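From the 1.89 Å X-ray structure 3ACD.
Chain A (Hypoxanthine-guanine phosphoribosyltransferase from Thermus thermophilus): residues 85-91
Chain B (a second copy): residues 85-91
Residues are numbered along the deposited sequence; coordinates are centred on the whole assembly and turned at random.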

# COMPACT_ATOMS: atom_id res chain seq x y z
N LEU A 85 -3.47 19.08 -2.51
CA LEU A 85 -3.22 17.82 -1.82
C LEU A 85 -4.35 17.50 -0.85
O LEU A 85 -4.81 18.36 -0.10
N LEU A 86 -4.80 16.24 -0.87
CA LEU A 86 -5.88 15.80 0.00
C LEU A 86 -5.33 15.14 1.26
O LEU A 86 -6.07 14.85 2.20
N LYS A 87 -4.02 14.89 1.27
CA LYS A 87 -3.34 14.27 2.41
C LYS A 87 -1.94 14.86 2.54
O LYS A 87 -1.14 14.78 1.61
N ASP A 88 -1.65 15.45 3.70
CA ASP A 88 -0.35 16.06 3.94
C ASP A 88 0.70 15.09 4.46
O ASP A 88 0.38 13.98 4.90
N LEU A 89 1.95 15.53 4.42
CA LEU A 89 3.08 14.74 4.88
C LEU A 89 3.12 14.76 6.41
O LEU A 89 2.73 15.75 7.03
N ARG A 90 3.60 13.67 7.01
CA ARG A 90 3.68 13.57 8.46
C ARG A 90 5.13 13.59 8.95
O ARG A 90 5.40 14.08 10.05
N LEU A 91 6.04 13.07 8.14
CA LEU A 91 7.45 13.03 8.50
C LEU A 91 8.21 14.15 7.80
O LEU A 91 7.86 14.57 6.71
N LEU B 85 -8.60 10.51 14.07
CA LEU B 85 -8.17 10.12 12.73
C LEU B 85 -7.36 11.23 12.07
O LEU B 85 -7.73 12.40 12.12
N LEU B 86 -6.25 10.85 11.44
CA LEU B 86 -5.38 11.80 10.77
C LEU B 86 -5.68 11.86 9.28
O LEU B 86 -5.18 12.73 8.57
N LYS B 87 -6.52 10.93 8.81
CA LYS B 87 -6.91 10.87 7.41
C LYS B 87 -8.35 10.38 7.32
O LYS B 87 -8.68 9.30 7.79
N ASP B 88 -9.21 11.19 6.70
CA ASP B 88 -10.62 10.85 6.57
C ASP B 88 -10.93 10.01 5.33
O ASP B 88 -10.11 9.89 4.42
N LEU B 89 -12.13 9.43 5.33
CA LEU B 89 -12.60 8.60 4.23
C LEU B 89 -13.01 9.49 3.06
O LEU B 89 -13.48 10.61 3.26
N ARG B 90 -12.84 8.99 1.84
CA ARG B 90 -13.19 9.74 0.64
C ARG B 90 -14.40 9.15 -0.07
O ARG B 90 -15.17 9.88 -0.70
N LEU B 91 -14.57 7.84 0.02
CA LEU B 91 -15.69 7.16 -0.62
C LEU B 91 -16.78 6.85 0.40
O LEU B 91 -16.51 6.64 1.58

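Packing of residues 85-91 of chain A against the same residues of a second copy, related by an exact two-fold axis, so that each contact recurs with the chains exchanged. The stretches run 158° apart in direction, close to antiparallel, and bury 303 Å² summed over both sides; no hydrogen bond crosses between them. A:Leu85 (chi1 p, chi2 t) is out of reach of the other stretch. At A:Leu86 the chain turns a corner, and the CA-to-CB bond points toward the other stretch. Its m,t rotamer carries CD1 over one face of the B:Arg90 guanidinium, with A:Leu86 CD1 3.5 Å from B:Arg90 CZ, a van der Waals contact of a methyl group with the flat face of a charged group. The carbonyl A:Leu86 O lies 3.9 Å from B:Lys87 CE, beside the aliphatic part of that lysine. A:Lys87 is buried and sits opposite its own mate, the two CA atoms, A:Lys87 CA and B:Lys87 CA, being 7.0 Å apart. Its CB points sideways, and the side chain follows a t,p,t,p course. The methylene chains meet at the two-fold, where the modelled separation of A:Lys87 CD and B:Lys87 CD, 2.8 Å, is too short for a comfortable carbon-carbon contact and should not be read as tight packing. The final p turn bends the amine back to its own chain: A:Lys87 NZ donates a hydrogen bond to A:Asp88 O at 3.1 Å, so the charged end finds a backbone acceptor within its own stretch. The CA-to-CB bond of A:Asp88 (chi1 m) points sideways, and its side chain makes no contact across; A:Leu89 (m,p) is out of reach. A:Arg90 points its CB toward the other stretch with chi1 m, chi2 t and chi3 p; A:Arg90 CZ approaches B:Leu86 CD1 to 3.4 Å, the methyl again lying over one guanidinium face. A:Leu91 (m,p) is out of reach.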

# COMPACT_ATOMS: atom_id res chain seq x y z
CB LEU A 85 -1.89 17.86 -1.07
CG LEU A 85 -1.71 18.89 0.05
CD1 LEU A 85 -0.41 18.60 0.79
CD2 LEU A 85 -1.70 20.29 -0.53
CB LEU A 86 -6.77 14.81 -0.75
CG LEU A 86 -7.25 15.26 -2.13
CD1 LEU A 86 -8.13 14.19 -2.75
CD2 LEU A 86 -8.01 16.57 -2.02
CB LYS A 87 -3.25 12.76 2.21
CG LYS A 87 -2.61 12.00 3.37
CD LYS A 87 -3.44 12.12 4.64
CE LYS A 87 -2.82 11.32 5.78
NZ LYS A 87 -1.46 11.80 6.13
CB ASP A 88 -0.50 17.22 4.93
CG ASP A 88 -1.38 18.33 4.40
OD1 ASP A 88 -2.56 18.06 4.09
OD2 ASP A 88 -0.89 19.47 4.29
CB LEU A 89 4.39 15.32 4.34
CG LEU A 89 4.66 15.31 2.83
CD1 LEU A 89 3.56 16.04 2.07
CD2 LEU A 89 6.01 15.96 2.56
CB ARG A 90 3.00 12.29 8.95
CG ARG A 90 1.49 12.30 8.79
CD ARG A 90 0.89 10.96 9.16
NE ARG A 90 1.24 10.55 10.52
CZ ARG A 90 0.84 9.42 11.09
NH1 ARG A 90 0.08 8.57 10.42
NH2 ARG A 90 1.22 9.13 12.33
CB LEU A 91 8.07 11.68 8.13
CG LEU A 91 7.71 10.48 9.02
CD1 LEU A 91 6.21 10.24 9.02
CD2 LEU A 91 8.45 9.25 8.51
CB LEU B 85 -9.38 9.76 11.86
CG LEU B 85 -10.42 10.84 11.56
CD1 LEU B 85 -11.39 10.33 10.51
CD2 LEU B 85 -11.15 11.22 12.83
CB LEU B 86 -3.92 11.39 10.98
CG LEU B 86 -3.50 11.10 12.43
CD1 LEU B 86 -2.03 10.73 12.48
CD2 LEU B 86 -3.77 12.32 13.30
CB LYS B 87 -5.99 9.91 6.64
CG LYS B 87 -6.29 9.81 5.15
CD LYS B 87 -6.05 11.13 4.44
CE LYS B 87 -6.28 11.01 2.94
NZ LYS B 87 -7.69 10.63 2.62
CB ASP B 88 -11.47 12.12 6.53
CG ASP B 88 -11.37 12.92 7.81
OD1 ASP B 88 -10.25 13.34 8.17
OD2 ASP B 88 -12.42 13.15 8.45
CB LEU B 89 -13.81 7.76 4.68
CG LEU B 89 -13.64 6.70 5.77
CD1 LEU B 89 -13.09 7.31 7.04
CD2 LEU B 89 -14.98 6.05 6.04
CB ARG B 90 -12.00 9.79 -0.32
CG ARG B 90 -10.84 10.64 0.17
CD ARG B 90 -9.65 10.54 -0.77
NE ARG B 90 -9.99 10.91 -2.14
CZ ARG B 90 -9.13 10.91 -3.15
NH1 ARG B 90 -7.87 10.55 -2.96
NH2 ARG B 90 -9.54 11.27 -4.37
CB LEU B 91 -15.22 5.86 -1.28
CG LEU B 91 -14.43 5.98 -2.59
CD1 LEU B 91 -13.16 6.79 -2.37
CD2 LEU B 91 -14.09 4.59 -3.10